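Local coordinates for protein probable benzoylformate decarboxylase (Rhodococcus jostii, PDB 7ORX) that binds thiamine diphosphate and belongs to the thiamine diphosphate-dependent enzymes built from an N-terminal, a central and a C-terminal domain, at residues C[59-64]-C[415-420]; C[372-378]-C[423-429]. All coordinates share one frame. Numbering follows the deposited sequence.

Both contacts involve the C-terminal domain and meet at 415-420, which comprises the end of helix 409-418 and the residues that follow it. Contact 2 is buried, a pair of neighbouring parallel strands inside that domain's sheet; contact 1 is only partly buried and packs the helix end against helix 50-64 of the N-terminal domain. Chemistry follows place: contact 2 runs on a ladder of backbone hydrogen bonds plus an arginine, whereas contact 1 has close glycine backbones with Y60, V63 and alanines packed beside them, and no hydrogen bond across. Q417 joins the two, its OE1 2.8 Å from V425 N and its NE2 3.0 Å from R423 O, while S420 OG lies 3.2 Å from I374 CD1.

Contact 1 (C[59-64]-C[415-420]); sequences GYSLVT and GAQLAS
The C-terminal ends of helices 50-64 and 409-418 pack side by side, backbone against backbone at G59/Y60 and G415/A416, in a glycine-mediated helix-helix packing between the N-terminal and C-terminal thiamine diphosphate-binding domains. Residues 59-64 are regular helix, with V63 N bonded to G59 O at 3.2 Å; 415-418 are helical too, and S420 has left the helix with phi/psi -114/85. The nearest CA pairs are Y60-G415 at 4.5 Å and G59-A416 at 4.6 Å. Such closeness depends on the two glycines: a CB on either would sit about 3.2 Å from a backbone N of the other helix. G59 C is 4.1 Å from G415 C.

Past this close point, Y60 (chi1 t) lays its ring along the second helix, with CD2 3.5 Å from A419 CB, CE2 4.1 Å from L418 CG, and G415 O at the ring edge, 3.6 Å from CD2. F24 also meets this ring. V63 (chi1 t) points into the interface: its CG2 is 3.6 Å from A416 CB and its CG1 3.4 Å from S420 OG. T64 CG2 lies 3.9 Å from A419 CB, while T64 OG1 (chi1 p) donates a hydrogen bond back to Y60 O at 3.1 Å.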
loop_
_atom_site.group_PDB
_atom_site.type_symbol
_atom_site.label_atom_id
_atom_site.label_comp_id
_atom_site.label_asym_id
_atom_site.label_seq_id
_atom_site.Cartn_x
_atom_site.Cartn_y
_atom_site.Cartn_z
ATOM N N GLY C 59 -21.640 8.750 15.123
ATOM C CA GLY C 59 -22.726 9.624 15.572
ATOM C C GLY C 59 -22.367 10.287 16.883
ATOM O O GLY C 59 -22.613 11.492 17.057
ATOM N N TYR C 60 -21.811 9.515 17.797
ATOM C CA TYR C 60 -21.445 10.025 19.138
ATOM C C TYR C 60 -20.428 11.169 18.960
ATOM O O TYR C 60 -20.537 12.238 19.573
ATOM C CB TYR C 60 -20.899 8.879 19.986
ATOM C CG TYR C 60 -20.655 9.279 21.407
ATOM C CD1 TYR C 60 -19.439 9.808 21.786
ATOM C CD2 TYR C 60 -21.645 9.142 22.364
ATOM C CE1 TYR C 60 -19.215 10.215 23.082
ATOM C CE2 TYR C 60 -21.430 9.543 23.668
ATOM C CZ TYR C 60 -20.194 10.059 24.035
ATOM O OH TYR C 60 -19.967 10.437 25.317
ATOM N N SER C 61 -19.480 10.951 18.064
ATOM C CA SER C 61 -18.415 11.913 17.765
ATOM C C SER C 61 -18.970 13.192 17.136
ATOM O O SER C 61 -18.524 14.281 17.479
ATOM C CB SER C 61 -17.402 11.277 16.896
ATOM O OG SER C 61 -16.610 12.289 16.285
ATOM N N LEU C 62 -19.886 13.063 16.200
ATOM C CA LEU C 62 -20.422 14.221 15.442
ATOM C C LEU C 62 -21.153 15.165 16.394
ATOM O O LEU C 62 -21.052 16.383 16.241
ATOM C CB LEU C 62 -21.358 13.710 14.344
ATOM C CG LEU C 62 -20.638 13.087 13.158
ATOM C CD1 LEU C 62 -21.557 12.189 12.345
ATOM C CD2 LEU C 62 -20.081 14.170 12.289
ATOM N N VAL C 63 -21.852 14.627 17.372
ATOM C CA VAL C 63 -22.640 15.495 18.269
ATOM C C VAL C 63 -21.689 16.224 19.206
ATOM O O VAL C 63 -21.883 17.444 19.374
ATOM C CB VAL C 63 -23.696 14.690 19.020
ATOM C CG1 VAL C 63 -24.328 15.542 20.107
ATOM C CG2 VAL C 63 -24.742 14.108 18.074
ATOM N N THR C 64 -20.695 15.512 19.757
ATOM C CA THR C 64 -19.808 16.031 20.825
ATOM C C THR C 64 -18.707 16.898 20.221
ATOM O O THR C 64 -18.327 17.865 20.882
ATOM C CB THR C 64 -19.171 14.899 21.636
ATOM O OG1 THR C 64 -18.389 14.111 20.747
ATOM C CG2 THR C 64 -20.171 13.987 22.316
ATOM N N GLY C 415 -26.028 6.413 18.437
ATOM C CA GLY C 415 -24.843 7.041 19.030
ATOM C C GLY C 415 -25.088 8.498 19.348
ATOM O O GLY C 415 -24.697 8.942 20.407
ATOM N N ALA C 416 -25.723 9.220 18.443
ATOM C CA ALA C 416 -26.034 10.658 18.596
ATOM C C ALA C 416 -26.903 10.839 19.844
ATOM O O ALA C 416 -26.741 11.826 20.577
ATOM C CB ALA C 416 -26.759 11.154 17.357
ATOM N N GLN C 417 -27.817 9.912 20.053
ATOM C CA GLN C 417 -28.768 10.036 21.167
ATOM C C GLN C 417 -28.005 9.838 22.467
ATOM O O GLN C 417 -28.165 10.679 23.355
ATOM C CB GLN C 417 -29.923 9.049 21.058
ATOM C CG GLN C 417 -30.952 9.281 22.145
ATOM C CD GLN C 417 -31.589 10.644 22.035
ATOM O OE1 GLN C 417 -32.592 10.803 21.350
ATOM N NE2 GLN C 417 -30.994 11.622 22.696
ATOM N N LEU C 418 -27.166 8.813 22.539
ATOM C CA LEU C 418 -26.286 8.536 23.710
ATOM C C LEU C 418 -25.475 9.780 24.090
ATOM O O LEU C 418 -25.206 9.979 25.253
ATOM C CB LEU C 418 -25.371 7.367 23.353
ATOM C CG LEU C 418 -24.466 6.914 24.480
ATOM C CD1 LEU C 418 -25.279 6.517 25.703
ATOM C CD2 LEU C 418 -23.540 5.797 24.022
ATOM N N ALA C 419 -25.076 10.572 23.110
ATOM C CA ALA C 419 -24.253 11.783 23.293
ATOM C C ALA C 419 -25.129 12.968 23.662
ATOM O O ALA C 419 -24.576 14.014 24.010
ATOM C CB ALA C 419 -23.521 12.086 22.015
ATOM N N SER C 420 -26.430 12.862 23.417
ATOM C CA SER C 420 -27.378 14.007 23.425
ATOM C C SER C 420 -28.362 13.843 24.576
ATOM O O SER C 420 -29.475 13.397 24.361
ATOM C CB SER C 420 -28.052 14.185 22.092
ATOM O OG SER C 420 -27.463 15.279 21.412
#

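Contact 2 (C[372-378]-C[423-429]); sequences DAIYVNE and RQVIGLI
R423, I374 and L428 lose the most area between segments 372-378 and 423-429, neighbours in the parallel six-stranded sheet of the C-terminal thiamine diphosphate-binding alpha/beta fold. Strands 374-378 and 425-429 run at 20°, axes 4.7 Å apart, in register from I374-V425 to E378-I429. I374 opens the ladder: its N bonds Q424 O and its O accepts I426 N, both at 2.9 Å. V376 N to I426 O (3.0 Å) follows, and L428 completes it, its N giving to V376 O and its O taking E378 N, both at 2.9 Å.

I374 (chi1 m), V376 and V425 share the face covered by helix 409-418. Y375, I426 and L428 (chi1 m) fill the other; Y375 CD1 is 4.0 Å from L428 CD1. At the C-terminal end, the I429 side chain is about 6 Å from bound thiamine diphosphate.

R423 (chi1 m) curls over I374, whose CG1 rests 3.5 Å from R423 CZ on one guanidinium face, while R423 NE and NH2 bond D372 O at 2.9 and 3.1 Å.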
loop_
_atom_site.group_PDB
_atom_site.type_symbol
_atom_site.label_atom_id
_atom_site.label_comp_id
_atom_site.label_asym_id
_atom_site.label_seq_id
_atom_site.Cartn_x
_atom_site.Cartn_y
_atom_site.Cartn_z
ATOM N N ASP C 372 -35.787 21.650 18.892
ATOM C CA ASP C 372 -34.326 21.410 18.937
ATOM C C ASP C 372 -34.026 19.935 18.678
ATOM O O ASP C 372 -32.950 19.471 19.085
ATOM C CB ASP C 372 -33.754 21.849 20.292
ATOM C CG ASP C 372 -34.272 21.079 21.518
ATOM O OD1 ASP C 372 -35.228 20.264 21.383
ATOM O OD2 ASP C 372 -33.706 21.273 22.610
ATOM N N ALA C 373 -34.895 19.216 17.987
ATOM C CA ALA C 373 -34.600 17.814 17.622
ATOM C C ALA C 373 -33.299 17.795 16.823
ATOM O O ALA C 373 -33.001 18.799 16.195
ATOM C CB ALA C 373 -35.726 17.214 16.844
ATOM N N ILE C 374 -32.595 16.675 16.847
ATOM C CA ILE C 374 -31.484 16.307 15.930
ATOM C C ILE C 374 -32.002 15.276 14.929
ATOM O O ILE C 374 -32.475 14.239 15.394
ATOM C CB ILE C 374 -30.331 15.692 16.749
ATOM C CG1 ILE C 374 -29.774 16.694 17.759
ATOM C CG2 ILE C 374 -29.253 15.138 15.839
ATOM C CD1 ILE C 374 -28.737 16.145 18.657
ATOM N N TYR C 375 -31.890 15.501 13.618
ATOM C CA TYR C 375 -32.371 14.510 12.627
ATOM C C TYR C 375 -31.186 13.768 12.036
ATOM O O TYR C 375 -30.367 14.408 11.415
ATOM C CB TYR C 375 -33.236 15.167 11.546
ATOM C CG TYR C 375 -34.466 15.836 12.106
ATOM C CD1 TYR C 375 -35.622 15.132 12.388
ATOM C CD2 TYR C 375 -34.448 17.173 12.429
ATOM C CE1 TYR C 375 -36.742 15.763 12.923
ATOM C CE2 TYR C 375 -35.540 17.811 12.978
ATOM C CZ TYR C 375 -36.702 17.118 13.217
ATOM O OH TYR C 375 -37.762 17.797 13.756
ATOM N N VAL C 376 -31.139 12.454 12.189
ATOM C CA VAL C 376 -30.170 11.618 11.438
ATOM C C VAL C 376 -30.912 10.989 10.257
ATOM O O VAL C 376 -31.706 10.066 10.462
ATOM C CB VAL C 376 -29.509 10.570 12.338
ATOM C CG1 VAL C 376 -28.604 9.633 11.571
ATOM C CG2 VAL C 376 -28.731 11.215 13.474
ATOM N N ASN C 377 -30.640 11.495 9.059
ATOM C CA ASN C 377 -31.303 11.185 7.772
ATOM C C ASN C 377 -30.501 10.150 6.993
ATOM O O ASN C 377 -29.336 10.359 6.794
ATOM C CB ASN C 377 -31.381 12.453 6.932
ATOM C CG ASN C 377 -32.332 12.312 5.779
ATOM O OD1 ASN C 377 -32.301 11.310 5.082
ATOM N ND2 ASN C 377 -33.216 13.274 5.601
ATOM N N GLU C 378 -31.118 9.076 6.534
ATOM C CA GLU C 378 -30.496 8.145 5.565
ATOM C C GLU C 378 -31.623 7.640 4.675
ATOM O O GLU C 378 -31.948 6.458 4.717
ATOM C CB GLU C 378 -29.744 7.047 6.304
ATOM C CG GLU C 378 -28.849 6.218 5.387
ATOM C CD GLU C 378 -27.973 5.196 6.119
ATOM O OE1 GLU C 378 -26.710 5.446 6.209
ATOM O OE2 GLU C 378 -28.542 4.187 6.671
ATOM N N ARG C 423 -31.658 16.494 24.077
ATOM C CA ARG C 423 -32.194 16.739 22.732
ATOM C C ARG C 423 -32.649 15.408 22.179
ATOM O O ARG C 423 -31.949 14.412 22.333
ATOM C CB ARG C 423 -31.163 17.377 21.807
ATOM C CG ARG C 423 -30.707 18.771 22.230
ATOM C CD ARG C 423 -29.620 19.270 21.295
ATOM N NE ARG C 423 -30.205 19.520 19.994
ATOM C CZ ARG C 423 -29.557 19.952 18.918
ATOM N NH1 ARG C 423 -28.275 20.219 18.978
ATOM N NH2 ARG C 423 -30.211 20.155 17.779
ATOM N N GLN C 424 -33.828 15.416 21.567
ATOM C CA GLN C 424 -34.397 14.194 20.967
ATOM C C GLN C 424 -33.731 13.960 19.619
ATOM O O GLN C 424 -33.794 14.847 18.783
ATOM C CB GLN C 424 -35.902 14.321 20.782
ATOM C CG GLN C 424 -36.505 13.068 20.178
ATOM C CD GLN C 424 -36.384 11.885 21.111
ATOM O OE1 GLN C 424 -37.075 11.817 22.123
ATOM N NE2 GLN C 424 -35.534 10.935 20.745
ATOM N N VAL C 425 -33.106 12.809 19.431
ATOM C CA VAL C 425 -32.652 12.366 18.090
ATOM C C VAL C 425 -33.812 11.630 17.417
ATOM O O VAL C 425 -34.369 10.692 18.024
ATOM C CB VAL C 425 -31.401 11.489 18.177
ATOM C CG1 VAL C 425 -31.047 10.913 16.825
ATOM C CG2 VAL C 425 -30.232 12.275 18.733
ATOM N N ILE C 426 -34.116 12.020 16.187
ATOM C CA ILE C 426 -35.092 11.330 15.313
ATOM C C ILE C 426 -34.348 10.791 14.105
ATOM O O ILE C 426 -33.808 11.584 13.363
ATOM C CB ILE C 426 -36.212 12.308 14.929
ATOM C CG1 ILE C 426 -36.809 12.942 16.184
ATOM C CG2 ILE C 426 -37.262 11.607 14.105
ATOM C CD1 ILE C 426 -37.704 14.117 15.912
ATOM N N GLY C 427 -34.327 9.483 13.929
ATOM C CA GLY C 427 -33.796 8.823 12.724
ATOM C C GLY C 427 -34.851 8.793 11.642
ATOM O O GLY C 427 -36.014 8.438 11.961
ATOM N N LEU C 428 -34.508 9.211 10.425
ATOM C CA LEU C 428 -35.391 9.062 9.260
ATOM C C LEU C 428 -34.669 8.193 8.248
ATOM O O LEU C 428 -33.853 8.735 7.513
ATOM C CB LEU C 428 -35.671 10.456 8.713
ATOM C CG LEU C 428 -36.332 11.419 9.687
ATOM C CD1 LEU C 428 -36.123 12.839 9.173
ATOM C CD2 LEU C 428 -37.831 11.090 9.862
ATOM N N ILE C 429 -34.925 6.898 8.285
ATOM C CA ILE C 429 -34.136 5.860 7.574
ATOM C C ILE C 429 -35.056 5.296 6.513
ATOM O O ILE C 429 -36.198 5.052 6.838
ATOM C CB ILE C 429 -33.718 4.766 8.575
ATOM C CG1 ILE C 429 -33.179 5.345 9.889
ATOM C CG2 ILE C 429 -32.752 3.769 7.958
ATOM C CD1 ILE C 429 -32.135 6.407 9.727
#